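PDB 2R2A: uncharacterized protein from Neisseria meningitidis MC58, which is the N-terminal domain of a zonular occludens toxin (Zot) family membrane protein and, as a member of the P-loop NTPase clan, probably binds and hydrolyses nucleotide. Local coordinates for residues A5-I10 with R141-K146; V93-D98 with L129-K134. All blocks are in the same frame, centred on the assembly; numbering follows the deposited sequence. Where two conformers were deposited one is given.

Contact 1. Residues A5-I10 with R141-K146; sequences AEICLI and RTLVRK
Ile7 of the strand 7-11 points toward Leu143 and Val144, and with Leu9, which adds its CB against Val144, it makes the tightly packed, apolar part of this contact. The far end of Ile7 does the touching at Leu143: CG1 stands beside the backbone N (chi1 -57°) and the chain runs on extended, which brings CD1 to 3.8 Å from Leu143 CB. Its other branch, CG2, turns to Val144 CG2, the two side chains crossing at about a right angle. Val144 CG1 meets Leu9 CB at 3.9 Å. Two straight backbone bonds tie the chains together on the same stretch, Arg145 N to Ile7 O at 3.0 Å and Leu9 N to Lys146 O at 2.8 Å. Nearer the start of the strand a water bridges the chains, accepting a hydrogen bond from Ile7 N and donating one to Leu143 O.

The more open side belongs to Glu6, Arg145 and Lys146. Here Glu6 OE2 lies 3.5 Å from Lys146 CB, a contact with the aliphatic part of the chain, while Lys146 NZ stays 4.8 Å from Glu6 OE2 and bonds instead to Tyr148 OH. The bend in the lysine chain at chi3 (82°) still sets CE 4.0 Å from Cys8 SG. Lys146 N, buried by the contact, finds no partner.

In the sheet, 7-11 runs between 125-130 and 144-152, all parallel; Ile7 also touches Ile126, and Met25 of helix 18-28 packs on both Ile10 and Lys146.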
loop_
_atom_site.group_PDB
_atom_site.type_symbol
_atom_site.label_atom_id
_atom_site.label_comp_id
_atom_site.label_asym_id
_atom_site.label_seq_id
_atom_site.Cartn_x
_atom_site.Cartn_y
_atom_site.Cartn_z
ATOM N N ALA A 5 -2.034 12.543 -5.939
ATOM C CA ALA A 5 -1.550 11.295 -5.386
ATOM C C ALA A 5 -1.462 11.343 -3.860
ATOM O O ALA A 5 -1.173 12.394 -3.260
ATOM C CB ALA A 5 -0.204 10.939 -5.992
ATOM N N GLU A 6 -1.706 10.200 -3.230
ATOM C CA GLU A 6 -1.521 10.135 -1.796
ATOM C C GLU A 6 -0.944 8.772 -1.374
ATOM O O GLU A 6 -0.822 7.868 -2.206
ATOM C CB GLU A 6 -2.837 10.491 -1.067
ATOM C CG GLU A 6 -3.834 9.347 -0.950
ATOM C CD GLU A 6 -5.024 9.665 -0.032
ATOM O OE1 GLU A 6 -5.203 10.845 0.352
ATOM O OE2 GLU A 6 -5.792 8.726 0.290
ATOM N N ILE A 7 -0.556 8.683 -0.103
ATOM C CA ILE A 7 -0.123 7.433 0.516
ATOM C C ILE A 7 -1.182 6.980 1.526
ATOM O O ILE A 7 -1.546 7.712 2.448
ATOM C CB ILE A 7 1.239 7.523 1.238
ATOM C CG1 ILE A 7 2.320 8.006 0.265
ATOM C CG2 ILE A 7 1.592 6.124 1.858
ATOM C CD1 ILE A 7 3.702 8.111 0.898
ATOM N N CYS A 8 -1.640 5.759 1.317
ATOM C CA CYS A 8 -2.690 5.141 2.115
ATOM C C CYS A 8 -2.094 3.936 2.834
ATOM O O CYS A 8 -1.427 3.085 2.209
ATOM C CB CYS A 8 -3.832 4.697 1.199
ATOM S SG CYS A 8 -5.135 3.768 2.064
ATOM N N LEU A 9 -2.368 3.847 4.134
ATOM C CA LEU A 9 -1.910 2.734 4.975
ATOM C C LEU A 9 -3.086 1.811 5.367
ATOM O O LEU A 9 -4.156 2.300 5.785
ATOM C CB LEU A 9 -1.231 3.298 6.214
ATOM C CG LEU A 9 -0.826 2.341 7.341
ATOM C CD1 LEU A 9 0.197 1.286 6.879
ATOM C CD2 LEU A 9 -0.252 3.124 8.528
ATOM N N ILE A 10 -2.906 0.495 5.230
ATOM C CA ILE A 10 -3.913 -0.430 5.684
ATOM C C ILE A 10 -3.233 -1.375 6.692
ATOM O O ILE A 10 -2.245 -2.034 6.364
ATOM C CB ILE A 10 -4.559 -1.201 4.549
ATOM C CG1 ILE A 10 -5.298 -0.277 3.536
ATOM C CG2 ILE A 10 -5.552 -2.212 5.182
ATOM C CD1 ILE A 10 -5.548 -0.962 2.131
ATOM N N ARG A 141 5.471 6.929 7.449
ATOM C CA ARG A 141 4.247 7.124 8.235
ATOM C C ARG A 141 3.812 8.578 8.268
ATOM O O ARG A 141 2.601 8.894 8.207
ATOM C CB ARG A 141 4.443 6.612 9.660
ATOM C CG ARG A 141 4.340 5.105 9.774
ATOM C CD ARG A 141 4.409 4.662 11.221
ATOM N NE ARG A 141 5.768 4.300 11.690
ATOM C CZ ARG A 141 6.172 4.444 12.951
ATOM N NH1 ARG A 141 5.348 4.994 13.837
ATOM N NH2 ARG A 141 7.401 4.064 13.338
ATOM N N THR A 142 4.795 9.479 8.371
ATOM C CA THR A 142 4.511 10.920 8.413
ATOM C C THR A 142 3.772 11.414 7.161
ATOM O O THR A 142 3.075 12.422 7.208
ATOM C CB THR A 142 5.801 11.759 8.660
ATOM O OG1 THR A 142 5.449 13.042 9.186
ATOM C CG2 THR A 142 6.592 11.960 7.365
ATOM N N LEU A 143 3.947 10.710 6.048
ATOM C CA LEU A 143 3.349 11.095 4.764
ATOM C C LEU A 143 1.959 10.517 4.508
ATOM O O LEU A 143 1.283 10.913 3.548
ATOM C CB LEU A 143 4.274 10.685 3.627
ATOM C CG LEU A 143 5.656 11.312 3.654
ATOM C CD1 LEU A 143 6.498 10.435 2.773
ATOM C CD2 LEU A 143 5.646 12.797 3.211
ATOM N N VAL A 144 1.516 9.617 5.369
ATOM C CA VAL A 144 0.237 8.925 5.176
ATOM C C VAL A 144 -0.878 9.931 5.340
ATOM O O VAL A 144 -0.849 10.720 6.291
ATOM C CB VAL A 144 0.070 7.768 6.217
ATOM C CG1 VAL A 144 -1.397 7.227 6.200
ATOM C CG2 VAL A 144 1.105 6.678 5.956
ATOM N N ARG A 145 -1.841 9.918 4.422
ATOM C CA ARG A 145 -3.016 10.821 4.477
ATOM C C ARG A 145 -4.347 10.054 4.567
ATOM O O ARG A 145 -5.417 10.650 4.618
ATOM C CB ARG A 145 -3.020 11.807 3.295
ATOM C CG ARG A 145 -2.005 12.929 3.485
ATOM C CD ARG A 145 -2.252 14.074 2.475
ATOM N NE ARG A 145 -1.078 14.935 2.334
ATOM C CZ ARG A 145 -1.001 16.201 2.751
ATOM N NH1 ARG A 145 -2.048 16.788 3.344
ATOM N NH2 ARG A 145 0.126 16.885 2.559
ATOM N N LYS A 146 -4.260 8.726 4.585
ATOM C CA LYS A 146 -5.427 7.884 4.863
ATOM C C LYS A 146 -4.950 6.577 5.521
ATOM O O LYS A 146 -4.084 5.883 4.996
ATOM C CB LYS A 146 -6.264 7.622 3.585
ATOM C CG LYS A 146 -7.461 6.656 3.799
ATOM C CD LYS A 146 -8.571 6.833 2.739
ATOM C CE LYS A 146 -8.302 6.093 1.389
ATOM N NZ LYS A 146 -9.579 5.757 0.540
HETATM O O HOH W 1 -0.247 11.133 1.226
#

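Contact 2. Residues V93-D98 with L129-K134; sequences VDEAQD and LTQGPK
Glu95 lays its carboxylate across the end of Gln131, the two flat groups turned 41° from each other, and receives a hydrogen bond from Gln131 NE2 to Glu95 OE1 at 2.7 Å. The same oxygen takes a second bond, at 2.8 Å, from Gln97 NE2. The two donors arrive from opposite faces of the carboxylate plane, Gln131 from the syn side but tilted 31° out of the plane, Gln97 from above the other face, a double grip that restrains the rotation of the carboxylate. The bend at chi2 (-58°) turns CD of Glu95 back, although CB points away from 129-134.

Gln97 uses both ends of its amide. While its NE2 serves Glu95, Gln97 OE1 accepts from Thr130 OG1 at 2.6 Å, with the hydroxyl well above the carbonyl plane. Thr130, Gln97, Glu95 and Gln131 thus form a chain of polar side chains that passes twice between the segments.

The backbone pairing beside it is short. Leu129 N bonds to Val93 O at 3.0 Å, and Ala96 N to Leu129 O at 2.9 Å; beyond these the pairing stops, with 96-98 curling into a 3-10 turn. Asp94 OD1 rests 3.6 Å from Leu129 CB, with a bound sulfate ion, probably from the crystallisation liquor, about 6 Å from the Asp94 side chain.

Adjacent parallel strands beside a probable Walker A loop are characteristic of P-loop NTPases. Val93-Asp94-Glu95, at the end of a hydrophobic strand, resembles a Walker B motif; polar Thr130 and Gln131 follow the hydrophobic part of the neighbouring strand, consistent with a sensor-like position.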
loop_
_atom_site.group_PDB
_atom_site.type_symbol
_atom_site.label_atom_id
_atom_site.label_comp_id
_atom_site.label_asym_id
_atom_site.label_seq_id
_atom_site.Cartn_x
_atom_site.Cartn_y
_atom_site.Cartn_z
ATOM N N VAL A 93 2.020 -2.265 -1.840
ATOM C CA VAL A 93 3.089 -3.089 -1.300
ATOM C C VAL A 93 2.485 -3.833 -0.119
ATOM O O VAL A 93 2.092 -3.229 0.873
ATOM C CB VAL A 93 4.318 -2.233 -0.916
ATOM C CG1 VAL A 93 5.349 -3.067 -0.193
ATOM C CG2 VAL A 93 4.977 -1.611 -2.201
ATOM N N ASP A 94 2.360 -5.138 -0.249
ATOM C CA ASP A 94 1.900 -5.963 0.865
ATOM C C ASP A 94 3.107 -6.264 1.794
ATOM O O ASP A 94 4.263 -6.453 1.324
ATOM C CB ASP A 94 1.262 -7.248 0.323
ATOM C CG ASP A 94 0.576 -8.055 1.409
ATOM O OD1 ASP A 94 0.034 -7.433 2.342
ATOM O OD2 ASP A 94 0.573 -9.297 1.336
ATOM N N GLU A 95 2.844 -6.317 3.092
ATOM C CA GLU A 95 3.897 -6.531 4.119
ATOM C C GLU A 95 5.033 -5.534 3.872
ATOM O O GLU A 95 6.186 -5.904 3.679
ATOM C CB GLU A 95 4.393 -7.998 4.142
ATOM C CG GLU A 95 3.334 -9.021 4.716
ATOM C CD GLU A 95 2.835 -8.722 6.185
ATOM O OE1 GLU A 95 3.579 -8.882 7.160
ATOM O OE2 GLU A 95 1.665 -8.315 6.358
ATOM N N ALA A 96 4.665 -4.257 3.873
ATOM C CA ALA A 96 5.532 -3.183 3.439
ATOM C C ALA A 96 6.774 -2.979 4.295
ATOM O O ALA A 96 7.665 -2.230 3.877
ATOM C CB ALA A 96 4.733 -1.862 3.381
ATOM N N GLN A 97 6.800 -3.552 5.510
ATOM C CA GLN A 97 7.969 -3.468 6.367
ATOM C C GLN A 97 9.177 -4.135 5.712
ATOM O O GLN A 97 10.290 -3.889 6.113
ATOM C CB GLN A 97 7.706 -4.068 7.782
ATOM C CG GLN A 97 7.526 -5.574 7.889
ATOM C CD GLN A 97 6.104 -6.082 7.582
ATOM O OE1 GLN A 97 5.296 -5.383 7.017
ATOM N NE2 GLN A 97 5.825 -7.325 7.962
ATOM N N ASP A 98 8.941 -4.931 4.671
ATOM C CA ASP A 98 10.026 -5.541 3.883
ATOM C C ASP A 98 10.774 -4.531 3.010
ATOM O O ASP A 98 11.914 -4.803 2.590
ATOM C CB ASP A 98 9.466 -6.665 2.996
ATOM C CG ASP A 98 8.977 -7.844 3.815
ATOM O OD1 ASP A 98 9.302 -7.913 5.031
ATOM O OD2 ASP A 98 8.255 -8.695 3.270
ATOM N N LEU A 129 0.383 -2.065 3.035
ATOM C CA LEU A 129 -0.349 -2.927 3.956
ATOM C C LEU A 129 0.677 -3.517 4.905
ATOM O O LEU A 129 1.815 -3.897 4.478
ATOM C CB LEU A 129 -1.025 -4.071 3.183
ATOM C CG LEU A 129 -2.266 -3.738 2.346
ATOM C CD1 LEU A 129 -1.899 -2.812 1.237
ATOM C CD2 LEU A 129 -2.865 -5.054 1.791
ATOM N N THR A 130 0.328 -3.583 6.197
ATOM C CA THR A 130 1.274 -4.221 7.086
ATOM C C THR A 130 0.440 -4.615 8.298
ATOM O O THR A 130 -0.739 -4.226 8.388
ATOM C CB THR A 130 2.497 -3.292 7.461
ATOM O OG1 THR A 130 3.420 -4.035 8.296
ATOM C CG2 THR A 130 2.035 -2.066 8.251
ATOM N N GLN A 131 1.043 -5.349 9.226
ATOM C CA GLN A 131 0.322 -5.810 10.375
ATOM C C GLN A 131 0.196 -4.732 11.461
ATOM O O GLN A 131 -0.754 -4.787 12.270
ATOM C CB GLN A 131 1.021 -7.055 10.969
ATOM C CG GLN A 131 0.871 -8.214 9.997
ATOM C CD GLN A 131 1.697 -9.404 10.389
ATOM O OE1 GLN A 131 1.514 -9.921 11.465
ATOM N NE2 GLN A 131 2.630 -9.830 9.506
ATOM N N GLY A 132 1.134 -3.793 11.513
ATOM C CA GLY A 132 1.079 -2.752 12.551
ATOM C C GLY A 132 1.877 -1.553 12.057
ATOM O O GLY A 132 2.935 -1.718 11.439
ATOM N N PRO A 133 1.391 -0.334 12.348
ATOM C CA PRO A 133 2.066 0.824 11.758
ATOM C C PRO A 133 3.551 0.934 12.199
ATOM O O PRO A 133 4.374 1.366 11.415
ATOM C CB PRO A 133 1.269 2.041 12.315
ATOM C CG PRO A 133 0.090 1.511 12.918
ATOM C CD PRO A 133 0.251 0.037 13.222
ATOM N N LYS A 134 3.877 0.526 13.429
ATOM C CA LYS A 134 5.246 0.751 13.952
ATOM C C LYS A 134 6.309 -0.173 13.353
ATOM O O LYS A 134 7.484 -0.070 13.692
ATOM C CB LYS A 134 5.256 0.675 15.470
ATOM C CG LYS A 134 4.408 1.806 16.103
ATOM C CD LYS A 134 4.365 1.612 17.589
ATOM C CE LYS A 134 3.928 2.904 18.266
ATOM N NZ LYS A 134 3.584 2.716 19.710
#

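How the contacts relate
The centres of the two contacts lie about 12 Å apart in one mixed sheet, joined through the neighbouring strands 7-11 and 125-130. Along the chain, residues 5-10 come first and 141-146 last, so both segments of contact 2 fall between the two halves of contact 1. The link is direct: Ile10 O and Thr130 N are 3.0 Å apart, a probable hydrogen bond, and Arg141 packs on Pro133 and Lys134. Contact 1 joins 7-11 to 144-152, whereas contact 2 joins the ends of 90-93 and 125-130. Together they tie four successive parallel strands at the middle of the sheet, beside the probable Walker A loop that follows 7-11.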